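Local coordinates for putative 2OG-Fe(II) oxygenase family protein (Caulobacter crescentus CB15, PDB 3OOX) that probably uses Fe(II) and O2 to convert 2-oxoglutarate to ethene and, in a second reaction, to oxidise L-arginine to guanidine and glutamate semialdehyde with release of succinate, at residues V170-Y176 with R262-F268; W99-D104 with N118-A122. All coordinates share one frame. Where two conformers were deposited one is given. Numbering follows the deposited sequence.

Contact 1: V170-Y176 with R262-F268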
loop_
_atom_site.group_PDB
_atom_site.type_symbol
_atom_site.label_atom_id
_atom_site.label_comp_id
_atom_site.label_asym_id
_atom_site.label_seq_id
_atom_site.Cartn_x
_atom_site.Cartn_y
_atom_site.Cartn_z
ATOM N N VAL A 170 4.962 -3.674 4.654
ATOM C CA VAL A 170 5.999 -3.738 3.610
ATOM C C VAL A 170 6.015 -2.427 2.852
ATOM O O VAL A 170 4.986 -1.974 2.366
ATOM C CB VAL A 170 5.762 -4.898 2.675
ATOM C CG1 VAL A 170 6.748 -4.850 1.486
ATOM C CG2 VAL A 170 5.898 -6.252 3.391
ATOM N N LEU A 171 7.217 -1.850 2.734
ATOM C CA LEU A 171 7.485 -0.746 1.816
ATOM C C LEU A 171 8.025 -1.355 0.544
ATOM O O LEU A 171 9.034 -2.083 0.568
ATOM C CB LEU A 171 8.520 0.222 2.370
ATOM C CG LEU A 171 8.905 1.399 1.490
ATOM C CD1 LEU A 171 7.673 2.268 1.157
ATOM C CD2 LEU A 171 9.996 2.262 2.170
ATOM N N ARG A 172 7.319 -1.130 -0.578
ATOM C CA ARG A 172 7.729 -1.634 -1.866
ATOM C C ARG A 172 8.293 -0.457 -2.654
ATOM O O ARG A 172 7.689 0.603 -2.736
ATOM C CB ARG A 172 6.515 -2.169 -2.620
ATOM C CG ARG A 172 6.782 -2.539 -4.111
ATOM C CD ARG A 172 5.499 -3.040 -4.766
ATOM N NE ARG A 172 5.135 -4.365 -4.297
ATOM C CZ ARG A 172 3.974 -4.952 -4.565
ATOM N NH1 ARG A 172 3.051 -4.331 -5.299
ATOM N NH2 ARG A 172 3.749 -6.152 -4.082
ATOM N N LEU A 173 9.452 -0.688 -3.258
ATOM C CA LEU A 173 10.040 0.231 -4.233
ATOM C C LEU A 173 9.885 -0.455 -5.599
ATOM O O LEU A 173 10.286 -1.604 -5.779
ATOM C CB LEU A 173 11.515 0.485 -3.918
ATOM C CG LEU A 173 11.861 0.753 -2.449
ATOM C CD1 LEU A 173 13.404 0.867 -2.293
ATOM C CD2 LEU A 173 11.154 2.004 -1.904
ATOM N N LEU A 174 9.266 0.239 -6.555
ATOM C CA LEU A 174 8.890 -0.337 -7.846
ATOM C C LEU A 174 9.410 0.564 -8.963
ATOM O O LEU A 174 9.235 1.775 -8.904
ATOM C CB LEU A 174 7.361 -0.446 -7.945
ATOM C CG LEU A 174 6.646 -0.975 -9.178
ATOM C CD1 LEU A 174 7.144 -2.356 -9.545
ATOM C CD2 LEU A 174 5.115 -0.943 -8.929
ATOM N N HIS A 175 10.033 -0.034 -9.978
ATOM C CA HIS A 175 10.536 0.687 -11.124
ATOM C C HIS A 175 10.075 0.037 -12.407
ATOM O O HIS A 175 10.313 -1.175 -12.615
ATOM C CB HIS A 175 12.067 0.691 -11.088
ATOM C CG HIS A 175 12.732 1.201 -12.338
ATOM N ND1 HIS A 175 13.791 0.542 -12.918
ATOM C CD2 HIS A 175 12.528 2.315 -13.093
ATOM C CE1 HIS A 175 14.198 1.214 -13.983
ATOM N NE2 HIS A 175 13.436 2.282 -14.123
ATOM N N TYR A 176 9.438 0.846 -13.266
ATOM C CA TYR A 176 9.151 0.485 -14.648
ATOM C C TYR A 176 10.116 1.230 -15.575
ATOM O O TYR A 176 9.995 2.458 -15.701
ATOM C CB TYR A 176 7.731 0.901 -15.039
ATOM C CG TYR A 176 6.630 0.043 -14.484
ATOM C CD1 TYR A 176 6.079 0.315 -13.250
ATOM C CD2 TYR A 176 6.119 -1.029 -15.232
ATOM C CE1 TYR A 176 5.031 -0.484 -12.735
ATOM C CE2 TYR A 176 5.101 -1.820 -14.740
ATOM C CZ TYR A 176 4.552 -1.532 -13.501
ATOM O OH TYR A 176 3.542 -2.345 -13.024
ATOM N N ARG A 262 9.179 5.115 -14.561
ATOM C CA ARG A 262 8.224 5.334 -13.501
ATOM C C ARG A 262 8.738 4.634 -12.249
ATOM O O ARG A 262 9.181 3.483 -12.303
ATOM C CB ARG A 262 6.852 4.758 -13.865
ATOM C CG ARG A 262 6.173 5.402 -15.077
ATOM C CD ARG A 262 4.800 4.746 -15.342
ATOM N NE ARG A 262 4.880 3.506 -16.130
ATOM C CZ ARG A 262 4.034 2.475 -16.035
ATOM N NH1 ARG A 262 3.029 2.477 -15.160
ATOM N NH2 ARG A 262 4.204 1.411 -16.811
ATOM N N TYR A 263 8.660 5.339 -11.134
ATOM C CA TYR A 263 8.995 4.769 -9.832
ATOM C C TYR A 263 7.805 5.004 -8.934
ATOM O O TYR A 263 7.130 6.046 -9.005
ATOM C CB TYR A 263 10.218 5.448 -9.202
ATOM C CG TYR A 263 11.437 5.386 -10.052
ATOM C CD1 TYR A 263 11.662 6.339 -11.034
ATOM C CD2 TYR A 263 12.363 4.361 -9.903
ATOM C CE1 TYR A 263 12.772 6.282 -11.829
ATOM C CE2 TYR A 263 13.482 4.287 -10.687
ATOM C CZ TYR A 263 13.688 5.255 -11.650
ATOM O OH TYR A 263 14.808 5.197 -12.434
ATOM N N SER A 264 7.551 4.044 -8.072
ATOM C CA SER A 264 6.499 4.144 -7.075
ATOM C C SER A 264 6.980 3.501 -5.777
ATOM O O SER A 264 7.752 2.555 -5.816
ATOM C CB SER A 264 5.244 3.442 -7.589
ATOM O OG SER A 264 4.126 3.677 -6.752
ATOM N N THR A 265 6.511 4.004 -4.646
ATOM C CA THR A 265 6.929 3.483 -3.347
ATOM C C THR A 265 5.727 3.282 -2.418
ATOM O O THR A 265 5.665 3.884 -1.328
ATOM C CB THR A 265 8.001 4.387 -2.674
ATOM O OG1 THR A 265 7.417 5.649 -2.302
ATOM C CG2 THR A 265 9.205 4.610 -3.627
ATOM N N PRO A 266 4.779 2.400 -2.792
ATOM C CA PRO A 266 3.651 2.138 -1.926
ATOM C C PRO A 266 4.034 1.462 -0.598
ATOM O O PRO A 266 4.928 0.643 -0.565
ATOM C CB PRO A 266 2.767 1.197 -2.753
ATOM C CG PRO A 266 3.712 0.549 -3.695
ATOM C CD PRO A 266 4.738 1.598 -4.024
ATOM N N PHE A 267 3.283 1.793 0.456
ATOM C CA PHE A 267 3.467 1.199 1.771
ATOM C C PHE A 267 2.220 0.399 2.089
ATOM O O PHE A 267 1.119 0.981 2.193
ATOM C CB PHE A 267 3.706 2.283 2.816
ATOM C CG PHE A 267 3.937 1.734 4.198
ATOM C CD1 PHE A 267 5.178 1.237 4.557
ATOM C CD2 PHE A 267 2.912 1.654 5.103
ATOM C CE1 PHE A 267 5.418 0.695 5.771
ATOM C CE2 PHE A 267 3.162 1.095 6.354
ATOM C CZ PHE A 267 4.441 0.661 6.683
ATOM N N PHE A 268 2.392 -0.908 2.253
ATOM C CA PHE A 268 1.319 -1.851 2.571
ATOM C C PHE A 268 1.300 -2.074 4.081
ATOM O O PHE A 268 2.088 -2.891 4.629
ATOM C CB PHE A 268 1.537 -3.155 1.808
ATOM C CG PHE A 268 1.546 -2.990 0.317
ATOM C CD1 PHE A 268 0.360 -2.993 -0.396
ATOM C CD2 PHE A 268 2.733 -2.825 -0.381
ATOM C CE1 PHE A 268 0.369 -2.879 -1.773
ATOM C CE2 PHE A 268 2.725 -2.647 -1.762
ATOM C CZ PHE A 268 1.529 -2.658 -2.445
HETATM O O HOH W 1 7.944 3.758 -17.728
#

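Contact 2: W99-D104 with N118-A122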
loop_
_atom_site.group_PDB
_atom_site.type_symbol
_atom_site.label_atom_id
_atom_site.label_comp_id
_atom_site.label_asym_id
_atom_site.label_seq_id
_atom_site.Cartn_x
_atom_site.Cartn_y
_atom_site.Cartn_z
ATOM N N TRP A 99 11.924 -3.779 -5.003
ATOM C CA TRP A 99 12.630 -3.980 -3.740
ATOM C C TRP A 99 11.576 -4.000 -2.637
ATOM O O TRP A 99 10.719 -3.121 -2.598
ATOM C CB TRP A 99 13.618 -2.838 -3.449
ATOM C CG TRP A 99 14.377 -3.098 -2.180
ATOM C CD1 TRP A 99 13.992 -2.780 -0.903
ATOM C CD2 TRP A 99 15.636 -3.769 -2.069
ATOM N NE1 TRP A 99 14.941 -3.207 0.001
ATOM C CE2 TRP A 99 15.955 -3.824 -0.695
ATOM C CE3 TRP A 99 16.544 -4.306 -2.996
ATOM C CZ2 TRP A 99 17.150 -4.410 -0.232
ATOM C CZ3 TRP A 99 17.736 -4.902 -2.525
ATOM C CH2 TRP A 99 18.018 -4.935 -1.158
ATOM N N HIS A 100 11.629 -4.977 -1.757
ATOM C CA HIS A 100 10.736 -5.008 -0.616
ATOM C C HIS A 100 11.475 -4.921 0.711
ATOM O O HIS A 100 12.422 -5.674 0.952
ATOM C CB HIS A 100 9.918 -6.288 -0.631
ATOM C CG HIS A 100 8.880 -6.296 -1.701
ATOM N ND1 HIS A 100 8.755 -7.321 -2.609
ATOM C CD2 HIS A 100 7.927 -5.384 -2.018
ATOM C CE1 HIS A 100 7.753 -7.046 -3.435
ATOM N NE2 HIS A 100 7.236 -5.872 -3.101
HETATM N N MSE A 101 11.005 -3.998 1.537
HETATM C CA MSE A 101 11.477 -3.846 2.900
HETATM C C MSE A 101 10.336 -4.182 3.830
HETATM O O MSE A 101 9.270 -3.580 3.739
HETATM C CB MSE A 101 11.944 -2.409 3.161
HETATM C CG MSE A 101 12.441 -2.197 4.612
HETATM SE SE MSE A 101 12.636 -0.328 5.036
HETATM C CE MSE A 101 12.578 -0.558 6.995
ATOM N N GLY A 102 10.594 -5.127 4.738
ATOM C CA GLY A 102 9.666 -5.440 5.819
ATOM C C GLY A 102 10.050 -4.728 7.097
ATOM O O GLY A 102 10.961 -3.903 7.126
ATOM N N ARG A 103 9.393 -5.097 8.198
ATOM C CA ARG A 103 9.692 -4.490 9.504
ATOM C C ARG A 103 11.030 -4.975 10.044
ATOM O O ARG A 103 11.293 -6.162 10.005
ATOM C CB ARG A 103 8.602 -4.849 10.517
ATOM C CG ARG A 103 8.780 -4.052 11.816
ATOM C CD ARG A 103 7.576 -4.095 12.715
ATOM N NE ARG A 103 6.449 -3.335 12.153
ATOM C CZ ARG A 103 6.318 -2.026 12.098
ATOM N NH1 ARG A 103 7.216 -1.228 12.656
ATOM N NH2 ARG A 103 5.239 -1.515 11.522
ATOM N N ASP A 104 11.813 -4.037 10.575
ATOM C CA ASP A 104 13.020 -4.374 11.346
ATOM C C ASP A 104 12.555 -4.623 12.776
ATOM O O ASP A 104 12.084 -3.692 13.447
ATOM C CB ASP A 104 14.020 -3.219 11.389
ATOM C CG ASP A 104 14.884 -3.120 10.142
ATOM O OD1 ASP A 104 15.280 -4.159 9.575
ATOM O OD2 ASP A 104 15.201 -1.975 9.758
ATOM N N ASN A 118 15.346 -8.057 7.062
ATOM C CA ASN A 118 15.663 -7.258 5.863
ATOM C C ASN A 118 17.074 -7.551 5.377
ATOM O O ASN A 118 17.950 -7.933 6.161
ATOM C CB ASN A 118 15.526 -5.775 6.126
ATOM C CG ASN A 118 14.099 -5.333 6.122
ATOM O OD1 ASN A 118 13.328 -5.729 5.227
ATOM N ND2 ASN A 118 13.708 -4.533 7.151
ATOM N N VAL A 119 17.268 -7.363 4.085
ATOM C CA VAL A 119 18.592 -7.273 3.506
ATOM C C VAL A 119 18.746 -5.843 3.014
ATOM O O VAL A 119 17.766 -5.101 2.900
ATOM C CB VAL A 119 18.805 -8.318 2.372
ATOM C CG1 VAL A 119 18.711 -9.742 2.933
ATOM C CG2 VAL A 119 17.777 -8.091 1.188
ATOM N N TRP A 120 19.992 -5.431 2.742
ATOM C CA TRP A 120 20.315 -4.052 2.373
ATOM C C TRP A 120 21.405 -4.015 1.319
ATOM O O TRP A 120 22.317 -4.850 1.351
ATOM C CB TRP A 120 20.759 -3.226 3.588
ATOM C CG TRP A 120 19.800 -3.231 4.705
ATOM C CD1 TRP A 120 19.881 -3.974 5.854
ATOM C CD2 TRP A 120 18.561 -2.521 4.775
ATOM N NE1 TRP A 120 18.785 -3.742 6.656
ATOM C CE2 TRP A 120 17.972 -2.835 6.028
ATOM C CE3 TRP A 120 17.920 -1.592 3.946
ATOM C CZ2 TRP A 120 16.746 -2.296 6.430
ATOM C CZ3 TRP A 120 16.703 -1.045 4.373
ATOM C CH2 TRP A 120 16.149 -1.395 5.608
ATOM N N PRO A 121 21.310 -3.065 0.371
ATOM C CA PRO A 121 22.328 -2.995 -0.689
ATOM C C PRO A 121 23.550 -2.177 -0.279
ATOM O O PRO A 121 23.479 -0.970 -0.221
ATOM C CB PRO A 121 21.586 -2.303 -1.839
ATOM C CG PRO A 121 20.563 -1.457 -1.169
ATOM C CD PRO A 121 20.227 -2.082 0.167
ATOM N N ALA A 122 24.665 -2.852 -0.020
ATOM C CA ALA A 122 25.894 -2.164 0.425
ATOM C C ALA A 122 26.350 -1.071 -0.539
ATOM O O ALA A 122 26.987 -0.087 -0.129
ATOM C CB ALA A 122 27.008 -3.180 0.595
HETATM O O HOH W 2 15.267 -3.524 2.832
HETATM O O HOH W 3 14.571 -6.407 2.890
HETATM O O HOH W 4 15.449 -7.018 9.831
HETATM O O HOH W 5 17.938 -4.484 9.359
#

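Contact 1: V170-Y176 with R262-F268
Strands 170-176 and 262-268 run antiparallel; the axes of 170-176 and 262-264 come within 4.7 Å at 168°. Reciprocal amide-carbonyl pairs join Val170 to Phe268, Leu174 to Ser264 and Tyr176 to Arg262, with Tyr176 N to Arg262 O at 2.8 Å. Opposite Arg172 this pattern falters: Arg172 N reaches Pro266 O at 3.0 Å, but the proline nitrogen has no hydrogen to return, although the register is the same before and after the irregularity. These are neighbouring strands in the major sheet of the double-stranded beta-helix of 2OG-Fe(II) oxygenases. Arg262-Tyr263-Ser264 fits the RxS motif that in relatives binds the distal carboxylate of 2-oxoglutarate. The Arg262 guanidinium lies flat on the Tyr176 ring, a cation-pi stack with CZ 4.1 Å from the ring centroid. On the same face Arg172 NH1 is 3.6 Å from Phe268 CZ, while its NE bonds to His100. The other face carries Leu171, Phe267, His175 and Tyr263. Leu171 CB meets Phe267 CD1 at 4.1 Å, and helix 127-152 packs on both residues. Farther along, the near-parallel His175 and Tyr263 rings are slid apart, centroids 4.6 Å distant, and His175 ND1 bonds to Glu97.

Contact 2: W99-D104 with N118-A122
The indole of Trp99 fills the apolar centre, its CH2 lying 3.9 Å from Val119 CG2 and 3.8 Å from Pro121 CD. Beside it, the selenium of Met101, a selenomethionine in this crystal, approaches Trp120 edge-on in a Met-aromatic contact, with SE 3.7 Å from CH2. The loop 118-122 thus packs back on strand 97-101 just before the chain enters helix 127-152, which also touches Met101, Trp120 and Pro121. The two segments are not paired by their backbones. Instead the Asn118 side-chain amide pairs with the backbone of Gly102: OD1 accepts from Gly102 N at 2.8 Å, and ND2 donates to Gly102 O at 2.8 Å, its second hydrogen going to Asp104 OD1 at 2.9 Å. Waters close the remaining gaps. One joins Trp99 NE1 to Val119 O; at the outer edge another accepts from Trp120 NE1 (2.9 Å) and donates to Asp104 OD1 (2.7 Å), and a third links that carboxylate oxygen to Asn118 N.

Strand 170-176 sits between the other two strands involved, pairing with 262-269 in contact 1 and, along its other edge, with 97-101 of contact 2. Leu173 N is 2.8 Å from Trp99 O, and Arg172 NE the same distance from His100 NE2, a probable hydrogen bond in each case. The centres of contacts 1 and 2 lie about 13 Å apart. Contact 1 is deeper, its centre about 9 Å from that of the chain against about 16 Å for contact 2, and depends on direct backbone pairing inside the sheet. Contact 2, where the sheet meets an irregular loop, combines apolar packing of two tryptophans with one side-chain amide and bridging waters. Helix 127-152 touches both.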